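Local coordinates for putative immunoglobulin-blocking virulence protein (Mycoplasma mycoides subsp. capri, PDB 7ADK), which probably acts as a virulence factor that binds and blocks host immunoglobulins, at residues Gln720-Asn725 against Lys731-Gly736; Ser648-Ser653 against Asp705-Tyr710. All coordinates share one frame; numbering follows the deposited sequence.

Contact 1. Residues Gln720-Asn725 against Lys731-Gly736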
loop_
_atom_site.group_PDB
_atom_site.type_symbol
_atom_site.label_atom_id
_atom_site.label_comp_id
_atom_site.label_asym_id
_atom_site.label_seq_id
_atom_site.Cartn_x
_atom_site.Cartn_y
_atom_site.Cartn_z
ATOM N N GLN A 720 -17.393 24.714 -14.335
ATOM C CA GLN A 720 -17.936 25.794 -13.512
ATOM C C GLN A 720 -19.459 25.669 -13.415
ATOM O O GLN A 720 -20.103 25.093 -14.282
ATOM C CB GLN A 720 -17.538 27.145 -14.111
ATOM C CG GLN A 720 -16.030 27.423 -14.096
ATOM C CD GLN A 720 -15.661 28.642 -14.942
ATOM O OE1 GLN A 720 -16.358 29.638 -14.976
ATOM N NE2 GLN A 720 -14.545 28.634 -15.635
ATOM N N ILE A 721 -20.065 26.179 -12.353
ATOM C CA ILE A 721 -21.521 26.301 -12.209
ATOM C C ILE A 721 -21.833 27.737 -11.793
ATOM O O ILE A 721 -21.249 28.228 -10.835
ATOM C CB ILE A 721 -22.077 25.250 -11.217
ATOM C CG1 ILE A 721 -22.457 23.952 -11.950
ATOM C CG2 ILE A 721 -23.278 25.787 -10.431
ATOM C CD1 ILE A 721 -22.670 22.736 -11.040
ATOM N N GLN A 722 -22.810 28.370 -12.436
ATOM C CA GLN A 722 -23.395 29.618 -11.956
ATOM C C GLN A 722 -24.875 29.391 -11.646
ATOM O O GLN A 722 -25.650 29.060 -12.540
ATOM C CB GLN A 722 -23.145 30.713 -12.997
ATOM C CG GLN A 722 -23.670 32.088 -12.566
ATOM C CD GLN A 722 -23.017 33.268 -13.290
ATOM O OE1 GLN A 722 -21.976 33.172 -13.916
ATOM N NE2 GLN A 722 -23.573 34.455 -13.182
ATOM N N ILE A 723 -25.272 29.526 -10.373
ATOM C CA ILE A 723 -26.676 29.357 -9.954
ATOM C C ILE A 723 -27.546 30.480 -10.560
ATOM O O ILE A 723 -26.994 31.527 -10.899
ATOM C CB ILE A 723 -26.804 29.208 -8.418
ATOM C CG1 ILE A 723 -26.695 30.534 -7.654
ATOM C CG2 ILE A 723 -25.814 28.160 -7.891
ATOM C CD1 ILE A 723 -26.973 30.410 -6.149
ATOM N N PRO A 724 -28.866 30.307 -10.764
ATOM C CA PRO A 724 -29.647 31.151 -11.681
ATOM C C PRO A 724 -29.965 32.564 -11.149
ATOM O O PRO A 724 -31.096 32.898 -10.809
ATOM C CB PRO A 724 -30.875 30.311 -12.057
ATOM C CG PRO A 724 -31.076 29.399 -10.860
ATOM C CD PRO A 724 -29.651 29.143 -10.374
ATOM N N ASN A 725 -28.945 33.417 -11.128
ATOM C CA ASN A 725 -28.978 34.873 -11.030
ATOM C C ASN A 725 -27.712 35.482 -11.679
ATOM O O ASN A 725 -26.717 34.797 -11.938
ATOM C CB ASN A 725 -29.203 35.340 -9.575
ATOM C CG ASN A 725 -28.120 35.000 -8.559
ATOM O OD1 ASN A 725 -26.944 34.901 -8.844
ATOM N ND2 ASN A 725 -28.488 34.863 -7.307
ATOM N N LYS A 731 -18.152 32.207 -19.243
ATOM C CA LYS A 731 -18.686 31.725 -20.545
ATOM C C LYS A 731 -18.565 30.201 -20.758
ATOM O O LYS A 731 -18.580 29.747 -21.892
ATOM C CB LYS A 731 -18.059 32.562 -21.687
ATOM C CG LYS A 731 -18.421 34.054 -21.598
ATOM C CD LYS A 731 -17.682 34.928 -22.613
ATOM C CE LYS A 731 -16.206 35.127 -22.259
ATOM N NZ LYS A 731 -15.533 36.069 -23.170
ATOM N N LYS A 732 -18.405 29.405 -19.695
ATOM C CA LYS A 732 -18.025 27.964 -19.721
ATOM C C LYS A 732 -18.918 27.033 -18.864
ATOM O O LYS A 732 -18.715 25.820 -18.861
ATOM C CB LYS A 732 -16.548 27.834 -19.265
ATOM C CG LYS A 732 -15.552 27.410 -20.349
ATOM C CD LYS A 732 -15.215 28.462 -21.418
ATOM C CE LYS A 732 -14.591 29.735 -20.845
ATOM N NZ LYS A 732 -14.035 30.619 -21.893
ATOM N N GLN A 733 -19.858 27.573 -18.093
ATOM C CA GLN A 733 -20.544 26.900 -16.987
ATOM C C GLN A 733 -21.892 26.240 -17.326
ATOM O O GLN A 733 -22.600 26.647 -18.247
ATOM C CB GLN A 733 -20.723 27.891 -15.821
ATOM C CG GLN A 733 -21.628 29.103 -16.072
ATOM C CD GLN A 733 -20.909 30.291 -16.686
ATOM O OE1 GLN A 733 -19.827 30.195 -17.245
ATOM N NE2 GLN A 733 -21.481 31.464 -16.614
ATOM N N LEU A 734 -22.263 25.264 -16.494
ATOM C CA LEU A 734 -23.591 24.663 -16.365
ATOM C C LEU A 734 -24.510 25.517 -15.459
ATOM O O LEU A 734 -24.048 26.216 -14.560
ATOM C CB LEU A 734 -23.375 23.228 -15.829
ATOM C CG LEU A 734 -24.627 22.401 -15.486
ATOM C CD1 LEU A 734 -25.449 22.064 -16.730
ATOM C CD2 LEU A 734 -24.247 21.103 -14.780
ATOM N N GLU A 735 -25.827 25.415 -15.646
ATOM C CA GLU A 735 -26.868 26.164 -14.914
ATOM C C GLU A 735 -27.161 25.681 -13.471
ATOM O O GLU A 735 -28.213 25.964 -12.902
ATOM C CB GLU A 735 -28.132 26.254 -15.785
ATOM C CG GLU A 735 -28.826 24.908 -16.048
ATOM C CD GLU A 735 -29.928 25.049 -17.113
ATOM O OE1 GLU A 735 -30.822 25.907 -16.971
ATOM O OE2 GLU A 735 -29.910 24.311 -18.113
ATOM N N GLY A 736 -26.215 24.982 -12.843
ATOM C CA GLY A 736 -26.248 24.668 -11.408
ATOM C C GLY A 736 -27.309 23.675 -10.957
ATOM O O GLY A 736 -28.008 23.937 -9.986
#
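Ile721 and Leu734 form a single bridge of parallel type, by which the segment Lys731-Gly736 returns to the edge of strand 720-722 and extends its pairing for one step. Leu734 supplies both backbone bonds: its N donates to Gln720 O (3.1 Å), and its O accepts Gln722 N (3.3 Å). The chains then diverge. On the Ile721 side of the bridge, Ile721 CG1 lies alongside Leu734 CB at 4.1 Å, while its CG2 branch lies against Gly736 CA. Gly736, with no side chain, lets its CA come up against that methyl group.

The other side belongs to glutamines. Gln733 places CG between its backbone N and carbonyl carbon (chi1 65°) and bends at chi2, which lays its side chain beside the extended Gln722, both pointing the same way with amide planes only 5° apart. Gln733 CG meets Gln722 CB at 3.8 Å, and Gln733 CB touches Gln720 CB at 3.7 Å. Each amide is gripped largely by the intervening loop: Gln733 NE2 donates to Asp728 OD1 and Leu730 O, and Gln722 NE2 to Glu729 OE1. The rotation of the Gln733 amide is further fixed at its oxygen, where OE1 accepts Lys732 N at 2.9 Å, the donor tilted 33° from the carbonyl plane.

Contact 2. Residues Ser648-Ser653 against Asp705-Tyr710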
loop_
_atom_site.group_PDB
_atom_site.type_symbol
_atom_site.label_atom_id
_atom_site.label_comp_id
_atom_site.label_asym_id
_atom_site.label_seq_id
_atom_site.Cartn_x
_atom_site.Cartn_y
_atom_site.Cartn_z
ATOM N N SER A 648 -20.307 16.955 -4.110
ATOM C CA SER A 648 -19.583 16.819 -5.387
ATOM C C SER A 648 -19.178 18.151 -6.026
ATOM O O SER A 648 -18.301 18.184 -6.879
ATOM C CB SER A 648 -20.439 16.036 -6.375
ATOM O OG SER A 648 -21.623 16.750 -6.678
ATOM N N TYR A 649 -19.809 19.247 -5.618
ATOM C CA TYR A 649 -19.500 20.607 -6.019
ATOM C C TYR A 649 -18.734 21.338 -4.913
ATOM O O TYR A 649 -19.063 21.245 -3.736
ATOM C CB TYR A 649 -20.792 21.334 -6.424
ATOM C CG TYR A 649 -21.904 21.351 -5.391
ATOM C CD1 TYR A 649 -22.870 20.331 -5.373
ATOM C CD2 TYR A 649 -21.980 22.392 -4.456
ATOM C CE1 TYR A 649 -23.901 20.353 -4.418
ATOM C CE2 TYR A 649 -23.016 22.421 -3.503
ATOM C CZ TYR A 649 -23.980 21.397 -3.479
ATOM O OH TYR A 649 -24.983 21.429 -2.565
ATOM N N PHE A 650 -17.708 22.098 -5.271
ATOM C CA PHE A 650 -17.114 23.056 -4.349
ATOM C C PHE A 650 -17.928 24.353 -4.381
ATOM O O PHE A 650 -17.767 25.180 -5.271
ATOM C CB PHE A 650 -15.633 23.256 -4.690
ATOM C CG PHE A 650 -14.954 24.323 -3.861
ATOM C CD1 PHE A 650 -14.901 24.198 -2.463
ATOM C CD2 PHE A 650 -14.407 25.457 -4.479
ATOM C CE1 PHE A 650 -14.311 25.209 -1.692
ATOM C CE2 PHE A 650 -13.818 26.465 -3.710
ATOM C CZ PHE A 650 -13.773 26.340 -2.316
ATOM N N GLU A 651 -18.832 24.522 -3.426
ATOM C CA GLU A 651 -19.631 25.732 -3.276
ATOM C C GLU A 651 -18.766 26.869 -2.735
ATOM O O GLU A 651 -18.095 26.724 -1.710
ATOM C CB GLU A 651 -20.856 25.440 -2.392
ATOM C CG GLU A 651 -21.997 26.457 -2.508
ATOM C CD GLU A 651 -21.819 27.742 -1.697
ATOM O OE1 GLU A 651 -21.066 27.765 -0.702
ATOM O OE2 GLU A 651 -22.478 28.748 -2.033
ATOM N N ILE A 652 -18.745 28.005 -3.430
ATOM C CA ILE A 652 -18.051 29.211 -2.979
ATOM C C ILE A 652 -18.862 30.465 -3.332
ATOM O O ILE A 652 -19.392 30.581 -4.431
ATOM C CB ILE A 652 -16.577 29.202 -3.459
ATOM C CG1 ILE A 652 -15.769 30.364 -2.859
ATOM C CG2 ILE A 652 -16.438 29.198 -4.978
ATOM C CD1 ILE A 652 -14.267 30.126 -2.838
ATOM N N SER A 653 -18.955 31.404 -2.388
ATOM C CA SER A 653 -19.516 32.738 -2.610
ATOM C C SER A 653 -18.675 33.531 -3.628
ATOM O O SER A 653 -17.576 33.135 -4.009
ATOM C CB SER A 653 -19.637 33.464 -1.263
ATOM O OG SER A 653 -20.347 34.677 -1.358
ATOM N N ASP A 705 -8.769 30.526 -11.319
ATOM C CA ASP A 705 -7.817 29.677 -12.044
ATOM C C ASP A 705 -7.116 28.665 -11.134
ATOM O O ASP A 705 -7.031 27.482 -11.464
ATOM C CB ASP A 705 -6.755 30.521 -12.755
ATOM C CG ASP A 705 -7.289 31.475 -13.822
ATOM O OD1 ASP A 705 -8.490 31.429 -14.162
ATOM O OD2 ASP A 705 -6.470 32.239 -14.376
ATOM N N LYS A 706 -6.696 29.097 -9.944
ATOM C CA LYS A 706 -5.891 28.281 -9.031
ATOM C C LYS A 706 -6.630 27.058 -8.514
ATOM O O LYS A 706 -6.019 26.002 -8.431
ATOM C CB LYS A 706 -5.357 29.117 -7.864
ATOM C CG LYS A 706 -4.621 30.409 -8.234
ATOM C CD LYS A 706 -3.744 30.320 -9.491
ATOM C CE LYS A 706 -3.006 31.630 -9.761
ATOM N NZ LYS A 706 -1.954 31.900 -8.768
ATOM N N TYR A 707 -7.925 27.149 -8.208
ATOM C CA TYR A 707 -8.706 25.973 -7.812
ATOM C C TYR A 707 -8.819 24.917 -8.920
ATOM O O TYR A 707 -8.939 23.744 -8.604
ATOM C CB TYR A 707 -10.112 26.358 -7.359
ATOM C CG TYR A 707 -10.238 27.102 -6.051
ATOM C CD1 TYR A 707 -10.319 26.406 -4.829
ATOM C CD2 TYR A 707 -10.364 28.496 -6.067
ATOM C CE1 TYR A 707 -10.509 27.112 -3.629
ATOM C CE2 TYR A 707 -10.567 29.200 -4.872
ATOM C CZ TYR A 707 -10.640 28.514 -3.655
ATOM O OH TYR A 707 -10.877 29.212 -2.524
ATOM N N PHE A 708 -8.789 25.290 -10.200
ATOM C CA PHE A 708 -8.756 24.314 -11.286
ATOM C C PHE A 708 -7.339 23.795 -11.547
ATOM O O PHE A 708 -7.160 22.608 -11.769
ATOM C CB PHE A 708 -9.381 24.934 -12.540
ATOM C CG PHE A 708 -10.874 25.144 -12.428
ATOM C CD1 PHE A 708 -11.717 24.029 -12.293
ATOM C CD2 PHE A 708 -11.430 26.430 -12.508
ATOM C CE1 PHE A 708 -13.103 24.200 -12.193
ATOM C CE2 PHE A 708 -12.819 26.605 -12.427
ATOM C CZ PHE A 708 -13.650 25.489 -12.254
ATOM N N GLU A 709 -6.319 24.643 -11.482
ATOM C CA GLU A 709 -4.936 24.283 -11.761
ATOM C C GLU A 709 -4.325 23.407 -10.657
ATOM O O GLU A 709 -3.755 22.356 -10.951
ATOM C CB GLU A 709 -4.139 25.564 -12.000
ATOM C CG GLU A 709 -2.724 25.320 -12.508
ATOM C CD GLU A 709 -1.925 26.618 -12.672
ATOM O OE1 GLU A 709 -2.493 27.715 -12.595
ATOM O OE2 GLU A 709 -0.706 26.553 -12.883
ATOM N N TYR A 710 -4.455 23.803 -9.393
ATOM C CA TYR A 710 -3.752 23.182 -8.271
ATOM C C TYR A 710 -4.474 21.960 -7.692
ATOM O O TYR A 710 -3.898 21.269 -6.862
ATOM C CB TYR A 710 -3.476 24.248 -7.198
ATOM C CG TYR A 710 -2.655 25.470 -7.606
ATOM C CD1 TYR A 710 -1.873 25.487 -8.777
ATOM C CD2 TYR A 710 -2.657 26.605 -6.774
ATOM C CE1 TYR A 710 -1.141 26.630 -9.132
ATOM C CE2 TYR A 710 -1.924 27.755 -7.123
ATOM C CZ TYR A 710 -1.171 27.771 -8.314
ATOM O OH TYR A 710 -0.487 28.884 -8.685
#
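This is a buried, apolar contact between a strand and a helix, in which Tyr707 of helix 698-709 reaches across to Phe650 and Ile652 on the edge strand 650-652 of a small parallel sheet. The backbones stay well apart, with Phe650 CA and Tyr707 CA 9.5 Å from each other, and the side chains bridge the gap. Phe650 extends with CG anti to its backbone N (chi1 175°) and presents CE2 over one face of the tyrosine ring, 3.4 Å from Tyr707 CE1. The two side chains cross at about a right angle, yet their ring planes are inclined by 34° with centroids 5.0 Å apart, an oblique aromatic pair. Ile652, two residues along the same face of the strand, comes from the direction opposite to Tyr707 and sets CD1 4.1 Å from Tyr707 CZ. The phenol's polar end is buried but satisfied, since Tyr707 OH is hydrogen-bonded to Lys618 O. Phe679 meets the Phe650 ring as well, while Ile677 and Ile688 also touch Tyr707, making the tyrosine part of a wider hydrophobic core. Such packing of a helix on the face of a parallel sheet is characteristic of the beta-alpha-beta unit, here strand 688-690, helix 698-709 and strand 720-722.

Overall arrangement
The two contacts follow one another along the chain, contact 2 closing before contact 1 opens, and their centres lie about 13 Å apart. Both reach the three-stranded parallel sheet ordered 650-652, 688-690, 720-722: contact 2 uses one outermost strand and contact 1 the other, with strand 688-690 between them. Helix 698-709, which serves contact 2, precedes strand 720-722 of contact 1 in the chain. They also meet directly, Gln720 CG packing on Phe708 CZ at 3.6 Å. Together they illustrate how a small layered unit near the C-terminal end of the chain is assembled: a buried helix-sheet core, and a surface-lying return of the chain along the edge of strand 720-722.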